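Local coordinates for SmhB (Serratia marcescens, PDB 6ZZ5), which forms the B component of the tripartite alpha-pore-forming toxin Smh, which probably perforates target-cell membranes, and is described here in its soluble state, at residues A[3-8]-A[318-323]; A[11-16]-A[329-334]; A[17-22]-A[333-338]; A[77-82]-A[322-327]. One frame throughout, in Å; residues are numbered along the deposited sequence.

Contact 1 (A[3-8]-A[318-323]); sequences IPTLYM and QTSVTK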
loop_
_atom_site.group_PDB
_atom_site.type_symbol
_atom_site.label_atom_id
_atom_site.label_comp_id
_atom_site.label_asym_id
_atom_site.label_seq_id
_atom_site.Cartn_x
_atom_site.Cartn_y
_atom_site.Cartn_z
ATOM N N ILE A 3 8.390 22.994 9.365
ATOM C CA ILE A 3 7.289 21.998 9.406
ATOM C C ILE A 3 7.237 21.251 8.066
ATOM O O ILE A 3 7.017 20.041 8.097
ATOM C CB ILE A 3 5.894 22.536 9.876
ATOM C CG1 ILE A 3 4.918 21.380 10.115
ATOM C CG2 ILE A 3 5.224 23.570 8.969
ATOM C CD1 ILE A 3 5.455 20.275 11.014
ATOM N N PRO A 4 7.445 21.861 6.875
ATOM C CA PRO A 4 7.444 21.088 5.634
ATOM C C PRO A 4 8.342 19.850 5.702
ATOM O O PRO A 4 7.930 18.842 5.133
ATOM C CB PRO A 4 7.900 22.048 4.519
ATOM C CG PRO A 4 7.556 23.416 5.067
ATOM C CD PRO A 4 7.611 23.307 6.596
ATOM N N THR A 5 9.515 19.926 6.332
ATOM C CA THR A 5 10.445 18.785 6.349
ATOM C C THR A 5 9.813 17.614 7.123
ATOM O O THR A 5 10.006 16.456 6.726
ATOM C CB THR A 5 11.821 19.161 6.891
ATOM O OG1 THR A 5 12.342 20.126 5.988
ATOM C CG2 THR A 5 12.703 17.942 6.996
ATOM N N LEU A 6 9.071 17.894 8.178
ATOM C CA LEU A 6 8.416 16.835 9.005
ATOM C C LEU A 6 7.186 16.313 8.257
ATOM O O LEU A 6 6.975 15.092 8.364
ATOM C CB LEU A 6 8.076 17.379 10.396
ATOM C CG LEU A 6 9.295 17.886 11.190
ATOM C CD1 LEU A 6 8.879 18.529 12.513
ATOM C CD2 LEU A 6 10.351 16.794 11.406
ATOM N N TYR A 7 6.479 17.172 7.501
ATOM C CA TYR A 7 5.331 16.718 6.678
ATOM C C TYR A 7 5.880 15.814 5.574
ATOM O O TYR A 7 5.268 14.777 5.306
ATOM C CB TYR A 7 4.574 17.859 5.995
ATOM C CG TYR A 7 3.695 18.743 6.825
ATOM C CD1 TYR A 7 2.915 18.230 7.853
ATOM C CD2 TYR A 7 3.544 20.091 6.502
ATOM C CE1 TYR A 7 2.059 19.047 8.581
ATOM C CE2 TYR A 7 2.728 20.934 7.249
ATOM C CZ TYR A 7 1.971 20.401 8.281
ATOM O OH TYR A 7 1.144 21.215 9.003
ATOM N N MET A 8 6.993 16.216 4.930
ATOM C CA MET A 8 7.710 15.393 3.926
ATOM C C MET A 8 8.041 14.015 4.513
ATOM O O MET A 8 7.780 13.005 3.845
ATOM C CB MET A 8 8.980 16.056 3.404
ATOM C CG MET A 8 8.705 17.353 2.561
ATOM S SD MET A 8 7.979 17.008 0.939
ATOM C CE MET A 8 9.454 16.229 0.226
ATOM N N GLN A 318 21.136 20.841 10.265
ATOM C CA GLN A 318 21.609 20.249 11.532
ATOM C C GLN A 318 20.438 19.662 12.304
ATOM O O GLN A 318 20.709 18.986 13.277
ATOM C CB GLN A 318 22.302 21.303 12.367
ATOM C CG GLN A 318 23.696 21.603 11.884
ATOM C CD GLN A 318 24.344 22.648 12.759
ATOM O OE1 GLN A 318 24.195 23.845 12.476
ATOM N NE2 GLN A 318 25.037 22.220 13.820
ATOM N N THR A 319 19.195 19.897 11.893
ATOM C CA THR A 319 18.015 19.579 12.752
ATOM C C THR A 319 17.237 18.384 12.195
ATOM O O THR A 319 17.324 17.367 12.836
ATOM C CB THR A 319 17.114 20.802 13.015
ATOM O OG1 THR A 319 16.641 21.327 11.789
ATOM C CG2 THR A 319 17.835 21.868 13.782
ATOM N N SER A 320 16.501 18.468 11.085
ATOM C CA SER A 320 15.638 17.321 10.695
ATOM C C SER A 320 16.063 16.715 9.353
ATOM O O SER A 320 15.379 15.769 8.915
ATOM C CB SER A 320 14.161 17.662 10.749
ATOM O OG SER A 320 13.381 16.467 10.745
ATOM N N VAL A 321 17.166 17.165 8.708
ATOM C CA VAL A 321 17.437 16.639 7.345
ATOM C C VAL A 321 18.047 15.234 7.464
ATOM O O VAL A 321 17.710 14.354 6.659
ATOM C CB VAL A 321 18.243 17.620 6.502
ATOM C CG1 VAL A 321 18.630 17.002 5.200
ATOM C CG2 VAL A 321 17.424 18.902 6.329
ATOM N N THR A 322 18.841 14.979 8.470
ATOM C CA THR A 322 19.595 13.715 8.558
ATOM C C THR A 322 18.600 12.560 8.736
ATOM O O THR A 322 18.783 11.506 8.128
ATOM C CB THR A 322 20.635 13.767 9.676
ATOM O OG1 THR A 322 21.640 14.685 9.206
ATOM C CG2 THR A 322 21.223 12.403 9.893
ATOM N N LYS A 323 17.559 12.786 9.513
ATOM C CA LYS A 323 16.540 11.745 9.772
ATOM C C LYS A 323 15.808 11.424 8.455
ATOM O O LYS A 323 15.592 10.260 8.142
ATOM C CB LYS A 323 15.633 12.235 10.902
ATOM C CG LYS A 323 14.365 11.408 11.149
ATOM C CD LYS A 323 13.500 12.013 12.255
ATOM C CE LYS A 323 13.074 13.429 11.894
ATOM N NZ LYS A 323 12.122 14.007 12.867
#
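T5 and S320 bring the two backbones to their nearest approach, 6.9 Å between their CA atoms, where the first turn of helix 4-30 passes the break between helices 306-319 and 321-336. No hydrogen bond crosses the contact. T5 holds its methyl anti to the backbone N, which aims CG2 at the break, 3.9 Å from S320 O, and turns OG1 to the other side of CB. A beta-branched threonine suits this half-exposed spot because the methyl does the packing while the hydroxyl stays polar. Next to it, L6 reaches across with one branch. L6 CD2 lies 3.6 Å from K323 NZ and 3.1 Å from S320 OG, the latter so short that the exact placing of the methyl is doubtful. The lysine crosses the leucine at about a right angle; a bend at chi3 (60°) in its otherwise extended chain sets the ammonium beside the methyl, at an exposed position where the charge can probably stay solvated. T5 also touches F83, and V321 meets Q86 and N87, all of helix 44-92. The start of helix 4-30 thus lies against a helix junction at one side of the long bundle of this mainly helical HBL-family toxin component.

Contact 2 (A[11-16]-A[329-334]); sequences GMNAQS and KIIKQQ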
loop_
_atom_site.group_PDB
_atom_site.type_symbol
_atom_site.label_atom_id
_atom_site.label_comp_id
_atom_site.label_asym_id
_atom_site.label_seq_id
_atom_site.Cartn_x
_atom_site.Cartn_y
_atom_site.Cartn_z
ATOM N N GLY A 11 4.856 11.969 5.238
ATOM C CA GLY A 11 4.270 11.554 3.935
ATOM C C GLY A 11 5.000 10.368 3.347
ATOM O O GLY A 11 4.333 9.402 2.836
ATOM N N MET A 12 6.336 10.454 3.346
ATOM C CA MET A 12 7.212 9.410 2.789
ATOM C C MET A 12 7.009 8.101 3.585
ATOM O O MET A 12 6.909 7.046 2.945
ATOM C CB MET A 12 8.674 9.838 2.869
ATOM C CG MET A 12 9.566 8.784 2.379
ATOM S SD MET A 12 11.274 9.329 2.432
ATOM C CE MET A 12 11.646 9.326 4.176
ATOM N N ASN A 13 7.032 8.156 4.912
ATOM C CA ASN A 13 6.896 6.955 5.768
ATOM C C ASN A 13 5.513 6.314 5.510
ATOM O O ASN A 13 5.479 5.070 5.328
ATOM C CB ASN A 13 7.077 7.260 7.253
ATOM C CG ASN A 13 8.511 7.607 7.634
ATOM O OD1 ASN A 13 9.443 7.347 6.872
ATOM N ND2 ASN A 13 8.679 8.143 8.838
ATOM N N ALA A 14 4.442 7.119 5.453
ATOM C CA ALA A 14 3.054 6.606 5.324
ATOM C C ALA A 14 2.858 6.015 3.925
ATOM O O ALA A 14 2.282 4.929 3.816
ATOM C CB ALA A 14 2.051 7.689 5.629
ATOM N N GLN A 15 3.385 6.664 2.873
ATOM C CA GLN A 15 3.114 6.199 1.513
ATOM C C GLN A 15 3.922 4.936 1.260
ATOM O O GLN A 15 3.405 4.047 0.620
ATOM C CB GLN A 15 3.504 7.207 0.461
ATOM C CG GLN A 15 3.070 6.798 -0.919
ATOM C CD GLN A 15 3.274 7.875 -1.963
ATOM O OE1 GLN A 15 4.313 8.505 -2.078
ATOM N NE2 GLN A 15 2.281 8.029 -2.809
ATOM N N SER A 16 5.196 4.923 1.720
ATOM C CA SER A 16 6.109 3.766 1.560
ATOM C C SER A 16 5.567 2.498 2.251
ATOM O O SER A 16 5.602 1.408 1.656
ATOM C CB SER A 16 7.476 4.145 2.042
ATOM O OG SER A 16 7.939 5.174 1.170
ATOM N N LYS A 329 17.071 6.108 2.615
ATOM C CA LYS A 329 18.044 5.012 2.345
ATOM C C LYS A 329 17.440 3.689 2.868
ATOM O O LYS A 329 17.495 2.657 2.149
ATOM C CB LYS A 329 19.398 5.255 3.028
ATOM C CG LYS A 329 20.206 6.453 2.498
ATOM C CD LYS A 329 21.507 6.700 3.291
ATOM C CE LYS A 329 22.036 8.127 3.255
ATOM N NZ LYS A 329 22.373 8.483 1.867
ATOM N N ILE A 330 16.884 3.723 4.054
ATOM C CA ILE A 330 16.308 2.504 4.716
ATOM C C ILE A 330 15.081 2.079 3.912
ATOM O O ILE A 330 14.968 0.886 3.593
ATOM C CB ILE A 330 15.997 2.737 6.187
ATOM C CG1 ILE A 330 17.247 3.178 6.961
ATOM C CG2 ILE A 330 15.393 1.466 6.799
ATOM C CD1 ILE A 330 16.928 3.781 8.313
ATOM N N ILE A 331 14.253 3.028 3.543
ATOM C CA ILE A 331 13.011 2.737 2.790
ATOM C C ILE A 331 13.374 2.110 1.460
ATOM O O ILE A 331 12.795 1.040 1.113
ATOM C CB ILE A 331 12.101 3.966 2.673
ATOM C CG1 ILE A 331 11.540 4.288 4.049
ATOM C CG2 ILE A 331 11.003 3.747 1.669
ATOM C CD1 ILE A 331 10.843 5.592 4.101
ATOM N N LYS A 332 14.319 2.687 0.723
ATOM C CA LYS A 332 14.663 2.065 -0.582
ATOM C C LYS A 332 15.109 0.605 -0.388
ATOM O O LYS A 332 14.704 -0.269 -1.207
ATOM C CB LYS A 332 15.657 2.954 -1.311
ATOM C CG LYS A 332 14.983 4.200 -1.894
ATOM C CD LYS A 332 15.985 5.271 -2.317
ATOM C CE LYS A 332 16.892 4.764 -3.397
ATOM N NZ LYS A 332 16.533 5.381 -4.673
ATOM N N GLN A 333 15.946 0.342 0.603
ATOM C CA GLN A 333 16.464 -1.019 0.897
ATOM C C GLN A 333 15.297 -1.943 1.268
ATOM O O GLN A 333 15.216 -3.076 0.782
ATOM C CB GLN A 333 17.471 -0.993 2.054
ATOM C CG GLN A 333 18.841 -0.423 1.707
ATOM C CD GLN A 333 19.742 -0.523 2.920
ATOM O OE1 GLN A 333 19.397 -0.067 4.010
ATOM N NE2 GLN A 333 20.858 -1.201 2.762
ATOM N N GLN A 334 14.416 -1.494 2.139
ATOM C CA GLN A 334 13.235 -2.316 2.547
ATOM C C GLN A 334 12.341 -2.639 1.354
ATOM O O GLN A 334 11.873 -3.746 1.270
ATOM C CB GLN A 334 12.376 -1.595 3.569
ATOM C CG GLN A 334 13.090 -1.489 4.880
ATOM C CD GLN A 334 12.895 -2.616 5.858
ATOM O OE1 GLN A 334 12.283 -3.661 5.581
ATOM N NE2 GLN A 334 13.503 -2.389 7.017
#
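I331 pushes its side chain between M12, N13 and S16. The gamma-1 arm runs out extended, and its terminal CD1 lies in a bend of M12: the methionine leaves its helix fully stretched (chi1 177°), then turns at the sulfur, so that M12 CG and M12 CE are each 3.8 Å from I331 CD1. A flexible thioether suits this buried spot because it can curl round a methyl. The same CD1 is met from another direction by N13, whose side chain stands nearly at right angles to the isoleucine and brings OD1 to 3.6 Å. The shorter branch, I331 CG2, rests 3.4 Å from S16 OG. These are contacts between helix segments whose axes run 9° from parallel and 11.2 Å apart, with L185 and L186 also touching I331. The serine can face a methyl because its hydroxyl is spent within its own helix: S16 OG donates to M12 O over 2.8 Å, tilted 25° out of the carbonyl plane, while S16 N reaches that oxygen from the opposite face. With both donors satisfied on one carbonyl, S16 brings no unmet hydroxyl proton to the interface, and the contact itself rests on van der Waals packing.

Contact 3 (A[17-22]-A[333-338]); sequences SQALHI and QQMAGV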
loop_
_atom_site.group_PDB
_atom_site.type_symbol
_atom_site.label_atom_id
_atom_site.label_comp_id
_atom_site.label_asym_id
_atom_site.label_seq_id
_atom_site.Cartn_x
_atom_site.Cartn_y
_atom_site.Cartn_z
ATOM N N SER A 17 5.079 2.627 3.465
ATOM C CA SER A 17 4.559 1.485 4.255
ATOM C C SER A 17 3.262 1.001 3.591
ATOM O O SER A 17 3.142 -0.202 3.337
ATOM C CB SER A 17 4.352 1.867 5.703
ATOM O OG SER A 17 3.564 3.007 5.810
ATOM N N GLN A 18 2.396 1.931 3.201
ATOM C CA GLN A 18 1.123 1.553 2.527
ATOM C C GLN A 18 1.410 0.876 1.191
ATOM O O GLN A 18 0.709 -0.098 0.860
ATOM C CB GLN A 18 0.183 2.742 2.364
ATOM C CG GLN A 18 -1.249 2.314 2.082
ATOM C CD GLN A 18 -1.462 1.991 0.625
ATOM O OE1 GLN A 18 -0.818 2.552 -0.268
ATOM N NE2 GLN A 18 -2.415 1.097 0.366
ATOM N N ALA A 19 2.392 1.364 0.437
ATOM C CA ALA A 19 2.738 0.833 -0.881
ATOM C C ALA A 19 3.114 -0.657 -0.760
ATOM O O ALA A 19 2.758 -1.423 -1.651
ATOM C CB ALA A 19 3.802 1.659 -1.537
ATOM N N LEU A 20 3.837 -1.044 0.262
ATOM C CA LEU A 20 4.190 -2.473 0.482
ATOM C C LEU A 20 2.961 -3.322 0.762
ATOM O O LEU A 20 2.871 -4.467 0.278
ATOM C CB LEU A 20 5.164 -2.567 1.642
ATOM C CG LEU A 20 6.557 -2.000 1.339
ATOM C CD1 LEU A 20 7.447 -2.219 2.506
ATOM C CD2 LEU A 20 7.166 -2.628 0.102
ATOM N N HIS A 21 1.999 -2.757 1.446
ATOM C CA HIS A 21 0.738 -3.471 1.773
ATOM C C HIS A 21 -0.059 -3.689 0.479
ATOM O O HIS A 21 -0.453 -4.837 0.165
ATOM C CB HIS A 21 -0.018 -2.636 2.823
ATOM C CG HIS A 21 -1.245 -3.274 3.377
ATOM N ND1 HIS A 21 -1.997 -2.690 4.415
ATOM C CD2 HIS A 21 -1.819 -4.468 3.087
ATOM C CE1 HIS A 21 -3.019 -3.497 4.677
ATOM N NE2 HIS A 21 -2.930 -4.593 3.864
ATOM N N ILE A 22 -0.336 -2.619 -0.287
ATOM C CA ILE A 22 -1.072 -2.773 -1.571
ATOM C C ILE A 22 -0.265 -3.649 -2.543
ATOM O O ILE A 22 -0.875 -4.492 -3.225
ATOM C CB ILE A 22 -1.541 -1.422 -2.174
ATOM C CG1 ILE A 22 -2.355 -1.674 -3.453
ATOM C CG2 ILE A 22 -0.411 -0.435 -2.437
ATOM C CD1 ILE A 22 -3.110 -0.450 -3.953
ATOM N N GLN A 333 15.946 0.342 0.603
ATOM C CA GLN A 333 16.464 -1.019 0.897
ATOM C C GLN A 333 15.297 -1.943 1.268
ATOM O O GLN A 333 15.216 -3.076 0.782
ATOM C CB GLN A 333 17.471 -0.993 2.054
ATOM C CG GLN A 333 18.841 -0.423 1.707
ATOM C CD GLN A 333 19.742 -0.523 2.920
ATOM O OE1 GLN A 333 19.397 -0.067 4.010
ATOM N NE2 GLN A 333 20.858 -1.201 2.762
ATOM N N GLN A 334 14.416 -1.494 2.139
ATOM C CA GLN A 334 13.235 -2.316 2.547
ATOM C C GLN A 334 12.341 -2.639 1.354
ATOM O O GLN A 334 11.873 -3.746 1.270
ATOM C CB GLN A 334 12.376 -1.595 3.569
ATOM C CG GLN A 334 13.090 -1.489 4.880
ATOM C CD GLN A 334 12.895 -2.616 5.858
ATOM O OE1 GLN A 334 12.283 -3.661 5.581
ATOM N NE2 GLN A 334 13.503 -2.389 7.017
ATOM N N MET A 335 12.086 -1.665 0.484
ATOM C CA MET A 335 11.172 -1.836 -0.665
ATOM C C MET A 335 11.798 -2.782 -1.676
ATOM O O MET A 335 11.050 -3.551 -2.282
ATOM C CB MET A 335 10.790 -0.482 -1.270
ATOM C CG MET A 335 9.964 0.301 -0.260
ATOM S SD MET A 335 9.263 1.818 -0.906
ATOM C CE MET A 335 7.846 1.082 -1.734
ATOM N N ALA A 336 13.115 -2.796 -1.809
ATOM C CA ALA A 336 13.798 -3.721 -2.729
ATOM C C ALA A 336 13.970 -5.100 -2.075
ATOM O O ALA A 336 14.221 -6.040 -2.772
ATOM C CB ALA A 336 15.119 -3.131 -3.175
ATOM N N GLY A 337 13.833 -5.234 -0.769
ATOM C CA GLY A 337 14.328 -6.429 -0.042
ATOM C C GLY A 337 13.182 -7.262 0.520
ATOM O O GLY A 337 13.442 -8.134 1.360
ATOM N N VAL A 338 11.940 -7.007 0.097
ATOM C CA VAL A 338 10.764 -7.810 0.572
ATOM C C VAL A 338 11.030 -9.300 0.380
ATOM O O VAL A 338 11.476 -9.693 -0.684
ATOM C CB VAL A 338 9.447 -7.372 -0.070
ATOM C CG1 VAL A 338 8.308 -8.274 0.405
ATOM C CG2 VAL A 338 9.158 -5.914 0.238
#
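L20 meets M335 and V338 through a single methyl, and A19 completes a wholly apolar contact. The backbones are nearest at L20 and M335, whose CA atoms are 7.1 Å apart. Among the methyl contacts, the closest is L20 CD2 to V338 CG2 at 3.8 Å, made by two side chains that slide past each other in opposite directions. The same leucine methyl lies 4.1 Å from M335 CG, with the methionine passing it at a slant. M335 starts out extended and then bends at the sulfur (chi3 81°), which carries its CE across to 4.1 Å from A19 CB. A small alanine and a long, pliable methionine complement each other here: the short side chain lets the tip of the long one come up against its helix. Leucine suits the central place, since one arm of its fork can serve two partners at once.

No hydrogen bond crosses between the segments; in 333-338 one backbone bond belongs to the end of helix 321-336. G337 N donates to Q334 O over 3.2 Å, a three-residue step, and G337 is the first residue to leave helical geometry. Lacking a beta carbon, it turns here without crowding Q333 O, after which V338 is extended and leads into strand 339-340.

Around this end, helix 44-92 contributes Y64 and Q69 beside A19, and Q69 also beside M335. V181 of helix 156-184 touches L20, while strand 191-196 adds I192, on L20 and Q334, and T194, on V338.

Contact 4 (A[77-82]-A[322-327]); sequences TNIQDY and TKVLDG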
loop_
_atom_site.group_PDB
_atom_site.type_symbol
_atom_site.label_atom_id
_atom_site.label_comp_id
_atom_site.label_asym_id
_atom_site.label_seq_id
_atom_site.Cartn_x
_atom_site.Cartn_y
_atom_site.Cartn_z
ATOM N N THR A 77 13.247 8.470 -3.926
ATOM C CA THR A 77 14.508 8.945 -4.563
ATOM C C THR A 77 14.475 10.482 -4.717
ATOM O O THR A 77 15.502 11.166 -4.512
ATOM C CB THR A 77 14.716 8.294 -5.942
ATOM O OG1 THR A 77 14.695 6.889 -5.672
ATOM C CG2 THR A 77 16.013 8.724 -6.607
ATOM N N ASN A 78 13.330 11.028 -5.077
ATOM C CA ASN A 78 13.178 12.502 -5.286
ATOM C C ASN A 78 13.340 13.215 -3.948
ATOM O O ASN A 78 13.959 14.258 -3.928
ATOM C CB ASN A 78 11.821 12.854 -5.908
ATOM C CG ASN A 78 11.690 12.366 -7.324
ATOM O OD1 ASN A 78 12.697 12.034 -7.941
ATOM N ND2 ASN A 78 10.478 12.357 -7.859
ATOM N N ILE A 79 12.767 12.677 -2.865
ATOM C CA ILE A 79 12.945 13.257 -1.522
ATOM C C ILE A 79 14.445 13.247 -1.231
ATOM O O ILE A 79 14.966 14.230 -0.748
ATOM C CB ILE A 79 12.127 12.482 -0.476
ATOM C CG1 ILE A 79 10.620 12.630 -0.791
ATOM C CG2 ILE A 79 12.489 12.958 0.912
ATOM C CD1 ILE A 79 9.728 11.916 0.153
ATOM N N GLN A 80 15.109 12.113 -1.440
ATOM C CA GLN A 80 16.540 11.997 -1.145
ATOM C C GLN A 80 17.262 13.103 -1.926
ATOM O O GLN A 80 18.103 13.800 -1.318
ATOM C CB GLN A 80 17.070 10.627 -1.518
ATOM C CG GLN A 80 18.505 10.397 -1.099
ATOM C CD GLN A 80 18.914 8.974 -1.346
ATOM O OE1 GLN A 80 19.551 8.732 -2.326
ATOM N NE2 GLN A 80 18.495 8.034 -0.510
ATOM N N ASP A 81 16.987 13.226 -3.213
ATOM C CA ASP A 81 17.762 14.155 -4.078
ATOM C C ASP A 81 17.428 15.589 -3.657
ATOM O O ASP A 81 18.362 16.414 -3.645
ATOM C CB ASP A 81 17.530 13.960 -5.566
ATOM C CG ASP A 81 18.269 15.025 -6.376
ATOM O OD1 ASP A 81 19.507 15.271 -6.128
ATOM O OD2 ASP A 81 17.566 15.697 -7.111
ATOM N N TYR A 82 16.185 15.869 -3.289
ATOM C CA TYR A 82 15.795 17.221 -2.806
ATOM C C TYR A 82 16.638 17.585 -1.570
ATOM O O TYR A 82 17.263 18.630 -1.541
ATOM C CB TYR A 82 14.296 17.410 -2.515
ATOM C CG TYR A 82 14.159 18.748 -1.851
ATOM C CD1 TYR A 82 14.179 19.912 -2.600
ATOM C CD2 TYR A 82 14.251 18.855 -0.478
ATOM C CE1 TYR A 82 14.202 21.156 -1.993
ATOM C CE2 TYR A 82 14.306 20.093 0.147
ATOM C CZ TYR A 82 14.322 21.251 -0.618
ATOM O OH TYR A 82 14.415 22.473 -0.011
ATOM N N THR A 322 18.841 14.979 8.470
ATOM C CA THR A 322 19.595 13.715 8.558
ATOM C C THR A 322 18.600 12.560 8.736
ATOM O O THR A 322 18.783 11.506 8.128
ATOM C CB THR A 322 20.635 13.767 9.676
ATOM O OG1 THR A 322 21.640 14.685 9.206
ATOM C CG2 THR A 322 21.223 12.403 9.893
ATOM N N LYS A 323 17.559 12.786 9.513
ATOM C CA LYS A 323 16.540 11.745 9.772
ATOM C C LYS A 323 15.808 11.424 8.455
ATOM O O LYS A 323 15.592 10.260 8.142
ATOM C CB LYS A 323 15.633 12.235 10.902
ATOM C CG LYS A 323 14.365 11.408 11.149
ATOM C CD LYS A 323 13.500 12.013 12.255
ATOM C CE LYS A 323 13.074 13.429 11.894
ATOM N NZ LYS A 323 12.122 14.007 12.867
ATOM N N VAL A 324 15.464 12.418 7.654
ATOM C CA VAL A 324 14.791 12.195 6.376
ATOM C C VAL A 324 15.744 11.462 5.442
ATOM O O VAL A 324 15.304 10.476 4.772
ATOM C CB VAL A 324 14.239 13.480 5.758
ATOM C CG1 VAL A 324 13.591 13.149 4.445
ATOM C CG2 VAL A 324 13.276 14.146 6.727
ATOM N N LEU A 325 16.999 11.877 5.350
ATOM C CA LEU A 325 17.946 11.191 4.438
ATOM C C LEU A 325 18.144 9.708 4.852
ATOM O O LEU A 325 18.119 8.819 3.968
ATOM C CB LEU A 325 19.280 11.950 4.400
ATOM C CG LEU A 325 19.247 13.259 3.583
ATOM C CD1 LEU A 325 20.573 13.962 3.700
ATOM C CD2 LEU A 325 18.881 13.043 2.105
ATOM N N ASP A 326 18.361 9.442 6.132
ATOM C CA ASP A 326 18.449 8.055 6.679
ATOM C C ASP A 326 17.196 7.264 6.245
ATOM O O ASP A 326 17.344 6.105 5.803
ATOM C CB ASP A 326 18.564 8.075 8.203
ATOM C CG ASP A 326 19.900 8.538 8.744
ATOM O OD1 ASP A 326 20.830 8.723 7.939
ATOM O OD2 ASP A 326 20.033 8.622 9.983
ATOM N N GLY A 327 16.020 7.849 6.408
ATOM C CA GLY A 327 14.730 7.219 6.038
ATOM C C GLY A 327 14.711 6.848 4.579
ATOM O O GLY A 327 14.314 5.724 4.248
#
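I79 and Q80 of helix 44-92 pack on V324 and L325 of helix 321-336, two helices running in roughly opposite directions within the long helical bundle of this HBL-family toxin component. The fit is close: the CA atoms of Q80 and L325 are 5.8 Å apart. At the start of the segment T77 touches neither of these residues, but its OG1 is hydrogen-bonded to K332 NZ farther along helix 321-336, giving that lysine a polar partner. I79 comes next, and its CG2, anti to the backbone N, lies 3.7 Å from V324 CG1 with the two side chains crossing at about a right angle. Both are beta-branched and stiff, a good match for a buried site; I79 also packs on M12, M281 and W285, so it lies where helices 4-30, 252-300 and 321-336 meet helix 44-92. Q80 does two jobs, and glutamine suits this half-exposed place because its methylenes pack and its amide pairs. L325 CD2 packs 3.6 Å from Q80 O, and the aliphatic Q80 CG lies 4.2 Å from the same methyl, while the extended side chain carries the amide beyond, where Q80 NE2 is hydrogen-bonded to T328 OG1.

How the contacts relate
From the N terminus, helix 4-30 makes contacts 1, 2 and 3 in turn, each with helix 321-336 or the residues at its two ends, so each closes a loop of some 310 residues. The two helices advance together, and contact 1 therefore crosses contacts 2 and 3; those two end on the same stretch, sharing Q333 and Q334. Contact 4 begins later, on helix 44-92, and nests inside the loops of contacts 2 and 3, while it shares T322 and K323 with contact 1. It touches contact 1 where T5 packs on V324, and contact 2 where K329 lies beside Q80. Both 4-30 and 44-92 are thus tied to 321-336, and they touch each other beside contact 4.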